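Local coordinates for peptidoglycan-recognition protein LB (Drosophila melanogaster, PDB 7NSZ) that cuts peptidoglycan as a zinc-dependent N-acetylmuramoyl-L-alanine amidase, probably scavenging immune-active bacterial fragments in the fly, at residues Y40-H45 with K150-R155; F82-D87 with I113-D118; G36-V41 with K109-V114. The protein carries 1 engineered substitution. All coordinates share one frame; numbering follows the deposited sequence.

Interaction 1 (Y40-H45 with K150-R155); sequences YVIIHH and KLLGHR. With ZN (zinc ion), chain B.
His44 and His154 meet at a single zinc ion, each giving it ND1 at 2.1 Å, with Cys162 as a third protein ligand. The His44 side chain can be followed outward from the backbone. Its CB is 3.4 Å from the zinc ion; chi1 (-53°) sets CG beside the backbone N, and the ring turn at chi2 (-96°) then brings ND1 to the metal. ND1 of His154 lies in the plane of the His44 ring, at its edge, 3.1 Å from His44 ND1; the shared metal, not a hydrogen bond, sets this gap. CE1 comes similarly close to His154 ND1, while CD2 is on the side of the ring turned from the metal. At the tip, NE2 is hydrogen bonded to His102 ND1, a second-shell contact that, with the zinc bond at ND1, holds the ring's rotation. The two imidazole planes stand at 68° to each other.

Parallel strand pairing brings the ligands to this point. Val41 N bonds Lys150 O, Leu152 N bonds Val41 O, Ile43 N bonds Leu152 O, and finally His154 N reaches Ile43 O at 3.1 Å, so the hydrogen bonding, though not the strand pairing, extends to the metal ligand. On one face Leu151 CD1 touches both Val41 CG1 (3.7 Å) and Ile43 CG1. On the other, Leu152 CD1 meets Ile42 CD1 (3.8 Å) and Tyr40 CD2, while the Lys150 side chain lies beside that of Tyr40, its CB near CD2.

The engineered Phe80 also meets the His44 ring. Strand 149-153 is the outermost strand at this end of the sheet, strand 110-115 flanks 38-45 on its other side, and helix 165-171 reaches Ile43 through Ile171.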
loop_
_atom_site.group_PDB
_atom_site.type_symbol
_atom_site.label_atom_id
_atom_site.label_comp_id
_atom_site.label_asym_id
_atom_site.label_seq_id
_atom_site.Cartn_x
_atom_site.Cartn_y
_atom_site.Cartn_z
ATOM N N TYR A 40 -0.200 6.966 10.194
ATOM C CA TYR A 40 0.172 7.272 8.800
ATOM C C TYR A 40 -0.365 6.240 7.828
ATOM O O TYR A 40 -0.493 5.033 8.134
ATOM C CB TYR A 40 1.684 7.302 8.635
ATOM C CG TYR A 40 2.345 8.380 9.454
ATOM C CD1 TYR A 40 2.798 8.114 10.732
ATOM C CD2 TYR A 40 2.404 9.689 8.984
ATOM C CE1 TYR A 40 3.386 9.108 11.506
ATOM C CE2 TYR A 40 2.987 10.691 9.746
ATOM C CZ TYR A 40 3.462 10.395 10.993
ATOM O OH TYR A 40 4.036 11.444 11.679
ATOM N N VAL A 41 -0.633 6.744 6.638
ATOM C CA VAL A 41 -0.909 5.932 5.433
ATOM C C VAL A 41 0.145 6.330 4.419
ATOM O O VAL A 41 0.260 7.534 4.108
ATOM C CB VAL A 41 -2.325 6.131 4.893
ATOM C CG1 VAL A 41 -2.531 5.381 3.601
ATOM C CG2 VAL A 41 -3.377 5.781 5.911
ATOM N N ILE A 42 0.897 5.354 3.925
ATOM C CA ILE A 42 1.961 5.617 2.918
ATOM C C ILE A 42 1.547 4.963 1.625
ATOM O O ILE A 42 1.288 3.744 1.564
ATOM C CB ILE A 42 3.333 5.089 3.327
ATOM C CG1 ILE A 42 3.667 5.357 4.779
ATOM C CG2 ILE A 42 4.412 5.546 2.380
ATOM C CD1 ILE A 42 3.735 6.766 5.140
ATOM N N ILE A 43 1.527 5.734 0.558
ATOM C CA ILE A 43 1.168 5.257 -0.790
ATOM C C ILE A 43 2.394 4.937 -1.611
ATOM O O ILE A 43 3.371 5.716 -1.614
ATOM C CB ILE A 43 0.285 6.291 -1.534
ATOM C CG1 ILE A 43 -0.952 6.667 -0.728
ATOM C CG2 ILE A 43 -0.057 5.819 -2.912
ATOM C CD1 ILE A 43 -1.864 5.520 -0.380
ATOM N N HIS A 44 2.343 3.821 -2.298
ATOM C CA HIS A 44 3.380 3.278 -3.197
ATOM C C HIS A 44 2.801 2.948 -4.545
ATOM O O HIS A 44 1.572 2.685 -4.665
ATOM C CB HIS A 44 4.013 1.993 -2.578
ATOM C CG HIS A 44 4.508 2.170 -1.197
ATOM N ND1 HIS A 44 5.858 2.451 -0.992
ATOM C CD2 HIS A 44 3.981 2.037 0.024
ATOM C CE1 HIS A 44 6.109 2.498 0.271
ATOM N NE2 HIS A 44 4.978 2.262 0.970
ATOM N N HIS A 45 3.679 2.837 -5.557
ATOM C CA HIS A 45 3.405 2.065 -6.767
ATOM C C HIS A 45 4.333 0.856 -6.772
ATOM O O HIS A 45 5.329 0.817 -6.031
ATOM C CB HIS A 45 3.458 2.846 -8.097
ATOM C CG HIS A 45 4.833 3.191 -8.554
ATOM N ND1 HIS A 45 4.994 3.663 -9.841
ATOM C CD2 HIS A 45 6.027 3.232 -7.960
ATOM C CE1 HIS A 45 6.269 3.937 -10.000
ATOM N NE2 HIS A 45 6.906 3.752 -8.896
ATOM N N LYS A 150 -2.168 10.993 8.837
ATOM C CA LYS A 150 -1.445 11.759 7.806
ATOM C C LYS A 150 -1.184 10.867 6.600
ATOM O O LYS A 150 -0.692 9.706 6.793
ATOM C CB LYS A 150 -0.138 12.339 8.317
ATOM C CG LYS A 150 -0.374 13.459 9.319
ATOM C CD LYS A 150 0.873 13.903 10.046
ATOM C CE LYS A 150 0.548 14.933 11.098
ATOM N NZ LYS A 150 0.224 14.299 12.403
ATOM N N LEU A 151 -1.481 11.347 5.417
ATOM C CA LEU A 151 -1.269 10.650 4.138
ATOM C C LEU A 151 0.030 11.136 3.494
ATOM O O LEU A 151 0.179 12.386 3.285
ATOM C CB LEU A 151 -2.495 10.871 3.227
ATOM C CG LEU A 151 -2.396 10.241 1.848
ATOM C CD1 LEU A 151 -2.634 8.734 1.955
ATOM C CD2 LEU A 151 -3.407 10.891 0.927
ATOM N N LEU A 152 0.903 10.192 3.108
ATOM C CA LEU A 152 2.211 10.518 2.482
ATOM C C LEU A 152 2.476 9.600 1.306
ATOM O O LEU A 152 1.907 8.516 1.236
ATOM C CB LEU A 152 3.340 10.303 3.495
ATOM C CG LEU A 152 3.281 11.073 4.786
ATOM C CD1 LEU A 152 4.323 10.511 5.770
ATOM C CD2 LEU A 152 3.509 12.569 4.558
ATOM N N GLY A 153 3.258 10.026 0.348
ATOM C CA GLY A 153 3.883 9.127 -0.606
ATOM C C GLY A 153 5.240 8.699 -0.088
ATOM O O GLY A 153 5.891 9.401 0.691
ATOM N N HIS A 154 5.676 7.542 -0.528
ATOM C CA HIS A 154 7.007 7.016 -0.162
ATOM C C HIS A 154 8.128 8.030 -0.378
ATOM O O HIS A 154 8.972 8.143 0.500
ATOM C CB HIS A 154 7.213 5.743 -0.946
ATOM C CG HIS A 154 8.371 4.885 -0.557
ATOM N ND1 HIS A 154 8.662 3.733 -1.220
ATOM C CD2 HIS A 154 9.391 5.060 0.303
ATOM C CE1 HIS A 154 9.775 3.216 -0.738
ATOM N NE2 HIS A 154 10.219 3.965 0.218
ATOM N N ARG A 155 8.058 8.782 -1.472
ATOM C CA ARG A 155 9.130 9.751 -1.830
ATOM C C ARG A 155 9.253 10.810 -0.736
ATOM O O ARG A 155 10.295 11.502 -0.764
ATOM C CB ARG A 155 8.820 10.378 -3.181
ATOM C CG ARG A 155 7.517 11.142 -3.239
ATOM C CD ARG A 155 7.410 12.097 -4.429
ATOM N NE ARG A 155 7.495 11.343 -5.664
ATOM C CZ ARG A 155 7.570 11.889 -6.877
ATOM N NH1 ARG A 155 7.452 13.201 -6.990
ATOM N NH2 ARG A 155 7.707 11.155 -7.950
HETATM ZN ZN ZN B . 7.292 2.792 -2.447
#

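Interaction 2 (F82-D87 with I113-D118); sequences FGIGGD and IVLIGD
Phe82, Gly83 and Ile84 pair with Ile113, Val114 and Leu115 as parallel strands in the buried middle of the mixed sheet, their directions differing by 21°. Three backbone hydrogen bonds join them. Val114 N bonds Phe82 O, Ile84 N bonds Val114 O at 2.8 Å, and Ile116 N bonds Ile84 O at 3.0 Å, the last carrying the pairing past the regular strand. The second is the shortest, yet its N-H...O angle is only 147°. Val114 O also receives a CA-H contact from Gly83, with CA and O 3.3 Å apart.

Side chains divide between the two faces. On one, Ile84 CG1 touches Ile113 CG2 at 3.7 Å and meets Leu115 CD1 more loosely at 4.1 Å. On the other, Val114 turns CG1 between its backbone N and carbonyl carbon (chi1 64°), which lays that methyl against Gly83 CA at 3.7 Å; with no side chain on Gly83, the methyl rests directly on the backbone. Beyond the strands, Ile116 folds CB, CG1 and CD1 about Ile84 O, with CB 3.5 Å from it, giving that bonded oxygen an apolar cover.

Helix 126-142 lies on the Ile84 and Ile113 face, with Ala131 against Ile84 and Leu135 against both Phe82 and Ile113. Helix 55-72 meets Ile116 through Ser61, Met62 and Met65. Within the sheet, Gly83 bonds to Tyr91 of the antiparallel strand 90-92 and Ile113 to strand 38-45, while Val114 touches the zinc ligand His44 and the engineered Phe80.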
loop_
_atom_site.group_PDB
_atom_site.type_symbol
_atom_site.label_atom_id
_atom_site.label_comp_id
_atom_site.label_asym_id
_atom_site.label_seq_id
_atom_site.Cartn_x
_atom_site.Cartn_y
_atom_site.Cartn_z
ATOM N N PHE A 82 -1.238 -3.694 2.088
ATOM C CA PHE A 82 -2.328 -4.001 1.132
ATOM C C PHE A 82 -1.890 -3.663 -0.287
ATOM O O PHE A 82 -1.058 -2.724 -0.458
ATOM C CB PHE A 82 -3.627 -3.223 1.408
ATOM C CG PHE A 82 -4.256 -3.591 2.723
ATOM C CD1 PHE A 82 -3.962 -2.892 3.856
ATOM C CD2 PHE A 82 -5.147 -4.632 2.826
ATOM C CE1 PHE A 82 -4.463 -3.269 5.086
ATOM C CE2 PHE A 82 -5.647 -5.028 4.071
ATOM C CZ PHE A 82 -5.317 -4.313 5.186
ATOM N N GLY A 83 -2.386 -4.368 -1.278
ATOM C CA GLY A 83 -2.229 -4.004 -2.684
ATOM C C GLY A 83 -3.562 -3.714 -3.298
ATOM O O GLY A 83 -4.625 -4.202 -2.842
ATOM N N ILE A 84 -3.537 -2.911 -4.346
ATOM C CA ILE A 84 -4.713 -2.528 -5.151
ATOM C C ILE A 84 -4.474 -2.932 -6.595
ATOM O O ILE A 84 -3.440 -2.528 -7.188
ATOM C CB ILE A 84 -4.960 -1.021 -5.064
ATOM C CG1 ILE A 84 -4.957 -0.456 -3.649
ATOM C CG2 ILE A 84 -6.221 -0.647 -5.834
ATOM C CD1 ILE A 84 -6.054 -0.845 -2.862
ATOM N N GLY A 85 -5.391 -3.695 -7.164
ATOM C CA GLY A 85 -5.274 -4.083 -8.576
ATOM C C GLY A 85 -6.124 -3.187 -9.483
ATOM O O GLY A 85 -7.033 -2.513 -9.032
ATOM N N GLY A 86 -5.826 -3.268 -10.779
ATOM C CA GLY A 86 -6.606 -2.602 -11.839
ATOM C C GLY A 86 -7.937 -3.280 -12.066
ATOM O O GLY A 86 -8.766 -2.720 -12.801
ATOM N N ASP A 87 -8.174 -4.418 -11.404
ATOM C CA ASP A 87 -9.520 -5.007 -11.301
ATOM C C ASP A 87 -10.384 -4.255 -10.300
ATOM O O ASP A 87 -11.537 -4.632 -10.121
ATOM C CB ASP A 87 -9.419 -6.482 -10.926
ATOM C CG ASP A 87 -8.729 -6.753 -9.601
ATOM O OD1 ASP A 87 -8.674 -7.952 -9.203
ATOM O OD2 ASP A 87 -8.175 -5.771 -8.967
ATOM N N ILE A 113 0.214 1.020 1.291
ATOM C CA ILE A 113 -0.729 0.587 0.250
ATOM C C ILE A 113 -0.031 0.697 -1.082
ATOM O O ILE A 113 0.430 1.823 -1.389
ATOM C CB ILE A 113 -2.018 1.438 0.256
ATOM C CG1 ILE A 113 -2.715 1.410 1.616
ATOM C CG2 ILE A 113 -2.962 1.010 -0.868
ATOM C CD1 ILE A 113 -3.860 2.457 1.750
ATOM N N VAL A 114 0.125 -0.383 -1.810
ATOM C CA VAL A 114 0.733 -0.340 -3.159
ATOM C C VAL A 114 -0.384 -0.391 -4.197
ATOM O O VAL A 114 -1.242 -1.268 -4.218
ATOM C CB VAL A 114 1.773 -1.457 -3.356
ATOM C CG1 VAL A 114 1.195 -2.860 -3.292
ATOM C CG2 VAL A 114 2.521 -1.249 -4.662
ATOM N N LEU A 115 -0.347 0.559 -5.127
ATOM C CA LEU A 115 -1.185 0.533 -6.326
ATOM C C LEU A 115 -0.381 -0.167 -7.409
ATOM O O LEU A 115 0.652 0.353 -7.833
ATOM C CB LEU A 115 -1.644 1.932 -6.755
ATOM C CG LEU A 115 -2.883 2.446 -6.032
ATOM C CD1 LEU A 115 -2.639 2.836 -4.611
ATOM C CD2 LEU A 115 -3.478 3.655 -6.803
ATOM N N ILE A 116 -0.745 -1.380 -7.767
ATOM C CA ILE A 116 0.050 -2.200 -8.704
ATOM C C ILE A 116 0.127 -1.453 -10.044
ATOM O O ILE A 116 -0.894 -0.959 -10.570
ATOM C CB ILE A 116 -0.546 -3.613 -8.861
ATOM C CG1 ILE A 116 -0.493 -4.350 -7.521
ATOM C CG2 ILE A 116 0.145 -4.414 -9.948
ATOM C CD1 ILE A 116 -1.405 -5.548 -7.433
ATOM N N GLY A 117 1.343 -1.291 -10.534
ATOM C CA GLY A 117 1.614 -0.644 -11.832
ATOM C C GLY A 117 2.696 0.386 -11.685
ATOM O O GLY A 117 3.231 0.628 -10.589
ATOM N N ASP A 118 3.007 0.973 -12.845
ATOM C CA ASP A 118 3.960 2.083 -12.984
ATOM C C ASP A 118 3.146 3.365 -13.155
ATOM O O ASP A 118 2.547 3.511 -14.230
ATOM C CB ASP A 118 4.905 1.836 -14.169
ATOM C CG ASP A 118 5.810 3.023 -14.504
ATOM O OD1 ASP A 118 5.976 3.933 -13.680
ATOM O OD2 ASP A 118 6.444 2.962 -15.602
#

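Interaction 3 (G36-V41 with K109-V114); sequences GPAPYV and KSVGIV
Tyr40 and Lys109 meet through Lys109 O. This oxygen accepts Tyr40 N at 3.2 Å in a bent bond (138°), and it also lies in the plane of the Tyr40 ring, at its edge. The Pro39 ring, which has no N-H to offer, presses CD to 3.2 Å from the same oxygen. An alanine in place of Pro39 lacks CG and CD, which would probably strip part of the cover from Lys109 O and allow the corner before Tyr40 to turn more freely.

Tyr40 O is likewise engaged twice, by Val111 N at 2.9 Å and by a CA-H contact from Ser110. The polar side-chain ends find partners in the preceding loop: Ser110 OG bonds Tyr106 O and Lys109 NZ bonds Lys105 O, the lysine chain running alongside the tyrosine ring with CD 3.9 Å from Tyr40 CE1. On the opposite face, Val41 CG1 meets Ile113 CD1 at 3.7 Å; before the corner, Ala38 CB touches Val111 CG2. This is part of a pair of adjacent parallel strands in the central mixed sheet of the amidase 2 fold of peptidoglycan-recognition proteins.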
loop_
_atom_site.group_PDB
_atom_site.type_symbol
_atom_site.label_atom_id
_atom_site.label_comp_id
_atom_site.label_asym_id
_atom_site.label_seq_id
_atom_site.Cartn_x
_atom_site.Cartn_y
_atom_site.Cartn_z
ATOM N N GLY A 36 -2.409 -0.087 18.430
ATOM C CA GLY A 36 -3.212 1.148 18.347
ATOM C C GLY A 36 -3.405 1.520 16.886
ATOM O O GLY A 36 -2.828 0.894 15.965
ATOM N N PRO A 37 -4.221 2.546 16.606
ATOM C CA PRO A 37 -4.528 2.913 15.229
ATOM C C PRO A 37 -3.298 3.512 14.553
ATOM O O PRO A 37 -2.547 4.237 15.140
ATOM C CB PRO A 37 -5.640 3.944 15.348
ATOM C CG PRO A 37 -5.419 4.547 16.695
ATOM C CD PRO A 37 -4.896 3.426 17.564
ATOM N N ALA A 38 -3.118 3.235 13.279
ATOM C CA ALA A 38 -1.926 3.735 12.566
ATOM C C ALA A 38 -2.063 5.229 12.321
ATOM O O ALA A 38 -3.059 5.674 11.793
ATOM C CB ALA A 38 -1.796 3.045 11.246
ATOM N N PRO A 39 -1.045 6.030 12.671
ATOM C CA PRO A 39 -1.131 7.458 12.438
ATOM C C PRO A 39 -0.763 7.877 11.021
ATOM O O PRO A 39 -1.010 9.017 10.713
ATOM C CB PRO A 39 -0.141 8.023 13.475
ATOM C CG PRO A 39 0.850 6.943 13.659
ATOM C CD PRO A 39 0.042 5.665 13.602
ATOM N N TYR A 40 -0.200 6.966 10.194
ATOM C CA TYR A 40 0.172 7.272 8.800
ATOM C C TYR A 40 -0.365 6.240 7.828
ATOM O O TYR A 40 -0.493 5.033 8.134
ATOM C CB TYR A 40 1.684 7.302 8.635
ATOM C CG TYR A 40 2.345 8.380 9.454
ATOM C CD1 TYR A 40 2.798 8.114 10.732
ATOM C CD2 TYR A 40 2.404 9.689 8.984
ATOM C CE1 TYR A 40 3.386 9.108 11.506
ATOM C CE2 TYR A 40 2.987 10.691 9.746
ATOM C CZ TYR A 40 3.462 10.395 10.993
ATOM O OH TYR A 40 4.036 11.444 11.679
ATOM N N VAL A 41 -0.633 6.744 6.638
ATOM C CA VAL A 41 -0.909 5.932 5.433
ATOM C C VAL A 41 0.145 6.330 4.419
ATOM O O VAL A 41 0.260 7.534 4.108
ATOM C CB VAL A 41 -2.325 6.131 4.893
ATOM C CG1 VAL A 41 -2.531 5.381 3.601
ATOM C CG2 VAL A 41 -3.377 5.781 5.911
ATOM N N LYS A 109 4.120 2.041 12.186
ATOM C CA LYS A 109 3.137 3.110 12.516
ATOM C C LYS A 109 2.365 3.544 11.265
ATOM O O LYS A 109 1.872 4.683 11.179
ATOM C CB LYS A 109 3.875 4.297 13.142
ATOM C CG LYS A 109 4.953 4.898 12.265
ATOM C CD LYS A 109 5.634 6.161 12.810
ATOM C CE LYS A 109 6.454 5.899 14.050
ATOM N NZ LYS A 109 7.713 5.173 13.769
ATOM N N SER A 110 2.200 2.644 10.288
ATOM C CA SER A 110 1.573 3.016 9.012
ATOM C C SER A 110 0.822 1.841 8.411
ATOM O O SER A 110 1.116 0.672 8.743
ATOM C CB SER A 110 2.570 3.592 8.089
ATOM O OG SER A 110 3.439 2.583 7.507
ATOM N N VAL A 111 -0.060 2.198 7.489
ATOM C CA VAL A 111 -0.606 1.279 6.496
ATOM C C VAL A 111 0.097 1.632 5.211
ATOM O O VAL A 111 -0.076 2.741 4.688
ATOM C CB VAL A 111 -2.130 1.380 6.396
ATOM C CG1 VAL A 111 -2.687 0.405 5.399
ATOM C CG2 VAL A 111 -2.761 1.245 7.741
ATOM N N GLY A 112 0.835 0.678 4.666
ATOM C CA GLY A 112 1.499 0.805 3.366
ATOM C C GLY A 112 0.652 0.213 2.255
ATOM O O GLY A 112 0.459 -1.012 2.261
ATOM N N ILE A 113 0.214 1.020 1.291
ATOM C CA ILE A 113 -0.729 0.587 0.250
ATOM C C ILE A 113 -0.031 0.697 -1.082
ATOM O O ILE A 113 0.430 1.823 -1.389
ATOM C CB ILE A 113 -2.018 1.438 0.256
ATOM C CG1 ILE A 113 -2.715 1.410 1.616
ATOM C CG2 ILE A 113 -2.962 1.010 -0.868
ATOM C CD1 ILE A 113 -3.860 2.457 1.750
ATOM N N VAL A 114 0.125 -0.383 -1.810
ATOM C CA VAL A 114 0.733 -0.340 -3.159
ATOM C C VAL A 114 -0.384 -0.391 -4.197
ATOM O O VAL A 114 -1.242 -1.268 -4.218
ATOM C CB VAL A 114 1.773 -1.457 -3.356
ATOM C CG1 VAL A 114 1.195 -2.860 -3.292
ATOM C CG2 VAL A 114 2.521 -1.249 -4.662
#

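Across the sheet the three contacts run in strand order: interaction 2 joins 82-84 to 110-115, interaction 3 joins 110-115 to 38-45, and interaction 1 joins 38-45 to 149-153. Interactions 1 and 3 start from the same part of the chain and have centres about 9 Å apart; those of 1 and 2 are about 13 Å apart, and those of 2 and 3 about 16 Å. Along the sequence, interaction 2 is nested inside the loop that interaction 1 closes. Backbone bonds tie neighbours together, as between His44 N and Ile113 O (2.9 Å). The four parallel strands are neighbours in one mixed sheet, with zinc ligands His44 and His154 at or just beyond the C-terminal ends of two.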